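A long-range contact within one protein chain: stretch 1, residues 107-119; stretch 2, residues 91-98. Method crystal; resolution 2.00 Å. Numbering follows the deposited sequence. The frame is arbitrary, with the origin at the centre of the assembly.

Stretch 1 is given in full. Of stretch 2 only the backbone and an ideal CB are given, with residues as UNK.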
# COMPACT_ATOMS: atom_id res chain seq x y z
N PHE A 107 12.30 13.61 14.38
CA PHE A 107 12.72 13.04 15.66
C PHE A 107 12.90 11.54 15.46
O PHE A 107 12.53 11.01 14.43
CB PHE A 107 11.74 13.37 16.79
CG PHE A 107 10.41 12.69 16.68
CD1 PHE A 107 10.21 11.42 17.24
CD2 PHE A 107 9.34 13.34 16.08
CE1 PHE A 107 8.96 10.83 17.20
CE2 PHE A 107 8.08 12.75 16.04
CZ PHE A 107 7.89 11.50 16.60
N SER A 108 13.54 10.86 16.40
CA SER A 108 13.70 9.44 16.21
C SER A 108 13.09 8.66 17.36
O SER A 108 12.69 9.26 18.37
CB SER A 108 15.18 9.10 16.03
OG SER A 108 15.88 9.17 17.25
N PHE A 109 12.92 7.34 17.15
CA PHE A 109 12.38 6.40 18.13
C PHE A 109 13.35 5.23 18.09
O PHE A 109 13.86 4.90 17.04
CB PHE A 109 10.99 5.94 17.75
CG PHE A 109 10.33 5.05 18.79
CD1 PHE A 109 9.82 5.60 19.97
CD2 PHE A 109 10.22 3.66 18.59
CE1 PHE A 109 9.22 4.79 20.93
CE2 PHE A 109 9.61 2.84 19.54
CZ PHE A 109 9.11 3.40 20.71
N PRO A 110 13.67 4.62 19.25
CA PRO A 110 14.61 3.49 19.23
C PRO A 110 14.00 2.17 18.71
O PRO A 110 12.80 1.90 18.90
CB PRO A 110 15.01 3.37 20.70
CG PRO A 110 13.74 3.70 21.38
CD PRO A 110 13.26 4.92 20.63
N VAL A 111 14.84 1.39 18.04
CA VAL A 111 14.43 0.10 17.53
C VAL A 111 14.67 -0.89 18.66
O VAL A 111 15.81 -1.26 18.93
CB VAL A 111 15.24 -0.27 16.28
CG1 VAL A 111 15.10 -1.76 15.98
CG2 VAL A 111 14.73 0.54 15.10
N ARG A 112 13.60 -1.30 19.32
CA ARG A 112 13.70 -2.21 20.46
C ARG A 112 13.89 -3.66 20.02
O ARG A 112 14.22 -4.52 20.83
CB ARG A 112 12.52 -1.99 21.41
CG ARG A 112 12.23 -0.49 21.50
CD ARG A 112 11.70 0.01 22.84
NE ARG A 112 10.33 0.49 22.72
CZ ARG A 112 9.81 1.52 23.38
NH1 ARG A 112 10.53 2.23 24.22
NH2 ARG A 112 8.52 1.79 23.23
N LYS A 113 13.80 -3.89 18.72
CA LYS A 113 13.98 -5.22 18.15
C LYS A 113 14.40 -5.06 16.71
O LYS A 113 13.65 -4.51 15.90
CB LYS A 113 12.68 -6.02 18.20
CG LYS A 113 12.79 -7.39 17.59
CD LYS A 113 11.56 -8.20 17.86
CE LYS A 113 11.71 -9.56 17.21
NZ LYS A 113 12.90 -10.31 17.70
N VAL A 114 15.61 -5.49 16.37
CA VAL A 114 16.06 -5.35 15.00
C VAL A 114 15.60 -6.53 14.15
O VAL A 114 15.81 -7.70 14.50
CB VAL A 114 17.57 -5.12 14.84
CG1 VAL A 114 17.79 -3.99 13.84
CG2 VAL A 114 18.21 -4.78 16.16
N LEU A 115 14.86 -6.19 13.11
CA LEU A 115 14.30 -7.14 12.17
C LEU A 115 15.11 -6.99 10.90
O LEU A 115 15.59 -5.89 10.59
CB LEU A 115 12.85 -6.73 11.87
CG LEU A 115 11.92 -6.68 13.08
CD1 LEU A 115 10.58 -6.05 12.73
CD2 LEU A 115 11.75 -8.09 13.64
N PRO A 116 15.34 -8.11 10.18
CA PRO A 116 16.10 -8.07 8.92
C PRO A 116 15.41 -7.11 7.92
O PRO A 116 16.05 -6.55 7.04
CB PRO A 116 16.04 -9.52 8.45
CG PRO A 116 15.98 -10.29 9.73
CD PRO A 116 15.03 -9.50 10.57
N SER A 117 14.09 -6.96 8.06
CA SER A 117 13.29 -6.06 7.25
C SER A 117 11.97 -5.91 7.97
O SER A 117 11.62 -6.76 8.78
CB SER A 117 13.06 -6.60 5.84
OG SER A 117 11.98 -7.51 5.79
N ILE A 118 11.22 -4.85 7.65
CA ILE A 118 9.92 -4.57 8.25
C ILE A 118 8.78 -4.99 7.29
O ILE A 118 8.48 -4.29 6.31
CB ILE A 118 9.79 -3.07 8.61
CG1 ILE A 118 10.85 -2.71 9.64
CG2 ILE A 118 8.40 -2.77 9.16
CD1 ILE A 118 10.87 -1.24 9.96
N PRO A 119 8.07 -6.08 7.62
CA PRO A 119 6.97 -6.64 6.84
C PRO A 119 5.64 -5.95 6.78
O PRO A 119 5.00 -5.99 5.73
CB PRO A 119 6.75 -8.01 7.47
CG PRO A 119 7.96 -8.26 8.35
CD PRO A 119 8.32 -6.89 8.83
N UNK A 91 12.16 6.50 8.20
CA UNK A 91 13.38 5.98 7.68
C UNK A 91 13.83 4.95 8.69
O UNK A 91 13.87 5.24 9.89
CB UNK A 91 14.42 7.07 7.44
N UNK A 92 14.18 3.76 8.22
CA UNK A 92 14.59 2.68 9.09
C UNK A 92 16.08 2.49 9.08
O UNK A 92 16.69 2.35 8.02
CB UNK A 92 13.90 1.38 8.69
N UNK A 93 16.67 2.54 10.26
CA UNK A 93 18.09 2.32 10.47
C UNK A 93 18.09 1.19 11.52
O UNK A 93 17.13 1.05 12.28
CB UNK A 93 18.84 3.58 10.92
N UNK A 94 19.11 0.35 11.56
CA UNK A 94 19.09 -0.77 12.50
C UNK A 94 18.97 -0.45 13.99
O UNK A 94 18.66 -1.33 14.81
CB UNK A 94 20.37 -1.58 12.30
N UNK A 95 19.22 0.81 14.35
CA UNK A 95 19.21 1.22 15.74
C UNK A 95 18.06 2.13 16.12
O UNK A 95 17.64 2.15 17.27
CB UNK A 95 20.53 1.92 16.07
N UNK A 96 17.53 2.86 15.14
CA UNK A 96 16.44 3.79 15.39
C UNK A 96 15.66 4.05 14.10
O UNK A 96 16.16 3.80 13.00
CB UNK A 96 16.98 5.10 15.97
N UNK A 97 14.46 4.60 14.25
CA UNK A 97 13.63 4.92 13.11
C UNK A 97 13.52 6.42 13.16
O UNK A 97 13.25 6.98 14.21
CB UNK A 97 12.27 4.22 13.14
N UNK A 98 13.81 7.09 12.05
CA UNK A 98 13.73 8.53 12.00
C UNK A 98 12.39 8.92 11.38
O UNK A 98 12.02 8.39 10.33
CB UNK A 98 14.90 9.12 11.21

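Position 91 has extended backbone angles (-112/131) and nothing of stretch 1 within 5.5 Å of its ideal CB, so this contact sets no preference. The residue is Glu91, whose OE2 accepts a hydrogen bond from the side chain at position 93.

Position 92 is far more constrained. Its CA-to-CB bond points toward stretch 1, and the ideal CB lies 4.2 Å from Ile118 CD1. In other directions from the same CB lie Val111 CG2, 6.5 Å away, and Leu115 O, 7.7 Å away. A medium aliphatic chain would cover the methyls, but reaching the carbonyl takes a long side chain, and using it takes a donor at the tip; a large aromatic with a polar end suits best. Tyr92 meets both demands. With chi1 at 176° (t), its ring receives Ile118 CD1 over one face, 3.7 Å from the centroid and 16° off the normal, a CH-pi contact. Val111 CG2 sits at the ring edge, 4.0 Å from Tyr92 CE1, and Tyr92 OH donates a 2.7 Å hydrogen bond to Leu115 O.

At 93, CB points sideways with no atom of stretch 1 within 5.5 Å, which leaves the choice wide. Gln93 leads its end away and donates from NE2 to Glu91 OE2 (2.7 Å).

Position 94 (-59/-16) lies in the turn. Its CB also points sideways, yet the ideal CB is 3.9 Å from Val114 CG1, so a small or beta-branched residue would fit beside that methyl. Thr94 does so: its CB is 3.8 Å from Val114 CG1.

Position 95 points away, so many polar side chains would serve; Gln95 is found. Its backbone makes the contact, Gln95 O accepting from Val111 N at 3.0 Å.

At 96 the strand pairs with Pro110, CA to CA 4.3 Å, and the ideal CB stands 4.4 Å from Ser108 CB. A flexible chain able to pass the serine suits this face. Lys96 runs by it, CD 3.8 Å from Ser108 OG, and its end leads away.

Position 97 turns to the sheet face shared with Phe109, while its backbone exchanges two hydrogen bonds with that residue: N to Phe109 O at 2.9 Å, and O from Phe109 N at 3.0 Å. The ideal CB is 4.8 Å from Val111 CG2, favouring valine, leucine or isoleucine. Ile97 places CG1 3.8 Å from Val111 CG2.

Position 98 returns to the face of Ser108, its ideal CB 4.8 Å from Ser108 CB. Polar or aliphatic residues would be tolerated; Ile98 brings CG1 to 4.2 Å from Ser108 CB.

Stretch 2 91-98: EYQTQKII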
# COMPACT_ATOMS: atom_id res chain seq x y z
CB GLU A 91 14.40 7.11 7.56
CG GLU A 91 15.69 6.75 6.87
CD GLU A 91 16.72 7.83 7.07
OE1 GLU A 91 16.44 9.02 6.77
OE2 GLU A 91 17.80 7.50 7.59
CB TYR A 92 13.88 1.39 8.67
CG TYR A 92 14.25 0.13 9.42
CD1 TYR A 92 14.58 0.16 10.78
CD2 TYR A 92 14.25 -1.10 8.77
CE1 TYR A 92 14.88 -1.01 11.46
CE2 TYR A 92 14.55 -2.28 9.46
CZ TYR A 92 14.86 -2.23 10.80
OH TYR A 92 15.13 -3.40 11.47
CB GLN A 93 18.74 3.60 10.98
CG GLN A 93 18.66 4.80 9.99
CD GLN A 93 19.60 4.64 8.78
OE1 GLN A 93 20.63 3.99 8.86
NE2 GLN A 93 19.22 5.23 7.65
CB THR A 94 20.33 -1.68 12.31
OG1 THR A 94 21.50 -0.86 12.19
CG2 THR A 94 20.18 -2.55 11.06
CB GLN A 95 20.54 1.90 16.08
CG GLN A 95 21.04 2.85 14.97
CD GLN A 95 22.30 3.61 15.37
OE1 GLN A 95 22.43 4.82 15.10
NE2 GLN A 95 23.24 2.92 16.02
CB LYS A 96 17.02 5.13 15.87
CG LYS A 96 17.71 5.90 14.74
CD LYS A 96 18.34 7.21 15.18
CE LYS A 96 19.64 6.98 15.90
NZ LYS A 96 20.45 8.24 15.93
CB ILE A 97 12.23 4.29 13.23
CG1 ILE A 97 12.35 2.76 13.09
CG2 ILE A 97 11.28 4.90 12.20
CD1 ILE A 97 11.09 1.96 13.36
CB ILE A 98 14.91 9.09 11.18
CG1 ILE A 98 16.21 8.79 11.93
CG2 ILE A 98 14.74 10.59 10.93
CD1 ILE A 98 17.44 8.54 11.05
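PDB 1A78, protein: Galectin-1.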